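Local coordinates for F420-dependent methylenetetrahydromethanopterin dehydrogenase (Methanopyrus kandleri, PDB 1QV9), which catalyses the reversible, coenzyme F420-dependent interconversion of methylene- and methenyl-tetrahydromethanopterin, a one-carbon step in methanogenesis from CO2, at the interface of chains A and B. Sequence-based numbering; all coordinates share one arbitrary frame. Chains: chain A/B, F420-dependent methylenetetrahydromethanopterin dehydrogenase.

The interface of chains A and B. Residues chain A 228-229, 232-233; chain B 189, 200-201, 204.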
ATOM      1  N   GLU A 228     -10.082   8.131 -29.707  1.00 27.91           N
ATOM      2  CA  GLU A 228      -9.312   8.955 -28.781  1.00 30.66           C
ATOM      3  C   GLU A 228     -10.067   9.121 -27.470  1.00 25.57           C
ATOM      4  O   GLU A 228      -9.491   9.531 -26.466  1.00 27.70           O
ATOM      5  CB  GLU A 228      -9.025  10.344 -29.369  1.00 35.75           C
ATOM      6  CG  GLU A 228      -8.062  10.343 -30.553  1.00 44.64           C
ATOM      7  CD  GLU A 228      -7.740  11.750 -31.054  1.00 52.60           C
ATOM      8  OE1 GLU A 228      -6.971  11.873 -32.035  1.00 56.60           O
ATOM      9  OE2 GLU A 228      -8.256  12.735 -30.467  1.00 55.70           O
ATOM     10  N   ARG A 229     -11.369   8.855 -27.501  1.00 22.89           N
ATOM     11  CA  ARG A 229     -12.203   8.935 -26.317  1.00 25.25           C
ATOM     12  C   ARG A 229     -12.562   7.543 -25.781  1.00 26.05           C
ATOM     13  O   ARG A 229     -12.470   7.327 -24.568  1.00 22.70           O
ATOM     14  CB  ARG A 229     -13.505   9.689 -26.610  1.00 26.90           C
ATOM     15  CG  ARG A 229     -13.316  11.188 -26.840  1.00 25.38           C
ATOM     16  CD  ARG A 229     -14.640  11.806 -27.278  1.00 25.92           C
ATOM     17  NE  ARG A 229     -15.618  11.967 -26.195  1.00 25.74           N
ATOM     18  CZ  ARG A 229     -15.603  12.957 -25.301  1.00 21.74           C
ATOM     19  NH1 ARG A 229     -16.543  13.017 -24.366  1.00 26.40           N
ATOM     20  NH2 ARG A 229     -14.657  13.892 -25.337  1.00 26.42           N
ATOM     21  N   PRO A 232      -9.593   5.488 -23.642  1.00 17.88           N
ATOM     22  CA  PRO A 232      -9.423   5.921 -22.247  1.00 18.02           C
ATOM     23  C   PRO A 232     -10.656   5.518 -21.431  1.00 20.95           C
ATOM     24  O   PRO A 232     -10.548   5.104 -20.258  1.00 17.39           O
ATOM     25  CB  PRO A 232      -9.318   7.444 -22.340  1.00 24.28           C
ATOM     26  CG  PRO A 232      -8.631   7.645 -23.654  1.00 21.85           C
ATOM     27  CD  PRO A 232      -9.258   6.601 -24.571  1.00 18.99           C
ATOM     28  N   ILE A 233     -11.852   5.635 -22.015  1.00 18.02           N
ATOM     29  CA  ILE A 233     -13.031   5.267 -21.272  1.00 17.61           C
ATOM     30  C   ILE A 233     -13.013   3.783 -20.858  1.00 18.03           C
ATOM     31  O   ILE A 233     -13.243   3.485 -19.661  1.00 17.91           O
ATOM     32  CB  ILE A 233     -14.334   5.611 -22.088  1.00 20.59           C
ATOM     33  CG1 ILE A 233     -14.449   7.144 -22.181  1.00 21.04           C
ATOM     34  CG2 ILE A 233     -15.570   5.009 -21.424  1.00 19.59           C
ATOM     35  CD1 ILE A 233     -15.575   7.607 -23.122  1.00 23.92           C
TER
ATOM     36  N   LEU B 189     -10.988  14.209 -20.962  1.00 21.48           N
ATOM     37  CA  LEU B 189     -10.629  13.819 -22.325  1.00 22.74           C
ATOM     38  C   LEU B 189     -10.281  15.032 -23.212  1.00 30.04           C
ATOM     39  O   LEU B 189      -9.544  14.899 -24.200  1.00 32.16           O
ATOM     40  CB  LEU B 189     -11.768  13.031 -22.976  1.00 24.44           C
ATOM     41  CG  LEU B 189     -12.092  11.658 -22.348  1.00 23.03           C
ATOM     42  CD1 LEU B 189     -13.466  11.183 -22.815  1.00 20.66           C
ATOM     43  CD2 LEU B 189     -10.991  10.684 -22.706  1.00 23.33           C
HETATM   44  N   MSE B 200      -4.119   9.720 -16.651  0.60 15.55           N
HETATM   45  CA  MSE B 200      -5.441  10.268 -16.997  0.60 17.33           C
HETATM   46  C   MSE B 200      -6.554   9.225 -16.797  0.60 15.86           C
HETATM   47  O   MSE B 200      -7.627   9.543 -16.291  0.60 16.82           O
HETATM   48  CB  MSE B 200      -5.481  10.789 -18.450  0.60 19.66           C
HETATM   49  CG  MSE B 200      -6.809  11.429 -18.807  0.60 11.25           C
HETATM   50 SE   MSE B 200      -6.885  11.901 -20.702  0.60 22.63          SE
HETATM   51  CE  MSE B 200      -6.948  10.128 -21.453  0.60 18.12           C
ATOM     52  N   VAL B 201      -6.311   7.975 -17.186  1.00 16.50           N
ATOM     53  CA  VAL B 201      -7.333   6.954 -16.995  1.00 17.54           C
ATOM     54  C   VAL B 201      -7.619   6.684 -15.495  1.00 15.41           C
ATOM     55  O   VAL B 201      -8.778   6.461 -15.127  1.00 17.53           O
ATOM     56  CB  VAL B 201      -6.947   5.670 -17.744  1.00 23.48           C
ATOM     57  CG1 VAL B 201      -7.830   4.505 -17.333  1.00 30.86           C
ATOM     58  CG2 VAL B 201      -7.083   5.936 -19.276  1.00 21.64           C
HETATM   59  N   MSE B 204      -9.709   9.612 -14.411  1.00 14.80           N
HETATM   60  CA  MSE B 204     -11.082   9.437 -14.899  1.00 17.26           C
HETATM   61  C   MSE B 204     -11.841   8.473 -13.997  1.00 13.52           C
HETATM   62  O   MSE B 204     -12.946   8.745 -13.578  1.00 16.17           O
HETATM   63  CB  MSE B 204     -11.087   8.921 -16.333  1.00 20.00           C
HETATM   64  CG  MSE B 204     -10.743  10.043 -17.333  1.00 21.63           C
HETATM   65 SE   MSE B 204     -10.386   9.379 -19.096  1.00 23.09          SE
HETATM   66  CE  MSE B 204     -12.179   8.823 -19.530  1.00 26.16           C
TER
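A:Pro232 sets its ring against B:Leu189, B:Met200 and B:Met204 of the other subunit and forms the apolar centre of this patch. Its CB lies 3.7 Å from the CD2 methyl of B:Leu189, while the methyl CE of B:Met200 touches both CB and CG of the ring. The selenium of B:Met204 closes in on the same CB at 3.9 Å. Near the start of helix 227-257 this proline, having no N-H, cannot make the usual helical bond to O of A:Glu228, and its rigid ring offers a compact surface for flexible partners. Both selenomethionines, which stand for methionine, bend at the last torsion (chi3 69°), turning each terminal methyl toward chain A. Methionine, long and unbranched, can reach from helix 197-223 and shape itself to the ring. B:Val201 rests its CG2 methyl 3.8 Å from A:Pro232 CA, a short branched residue fitting where the backbones come close. At the next residue, CG1 of A:Ile233 meets CE of B:Met204 at 3.9 Å.

B:Leu189, from the 3-10 helix 185-190, divides its branches between centre and rim: CD2 packs on the proline, and CD1 sits over the middle of the A:Arg229 guanidinium face, 3.7 Å from CZ. Arginine fits this margin because its flat group can cover a methyl with one face while its N-H groups point along the plane, away from it. The bend at chi3 (75°) turns the guanidinium to present this face. Replacing A:Arg229 by alanine would take away the flat cover over CD1 of B:Leu189 and is likely to leave that branch freer to turn. A:Glu228, poorly ordered, lies at the edge and approaches mainly by its backbone O, near CD2 of B:Leu189, as suits a charged residue at a rim. The patch recurs with the chains exchanged in this two-fold interface of the homohexamer, a trimer of dimers. At the polar margin, NH2 of A:Arg229 also lies 3.8 Å from CB of B:Leu189.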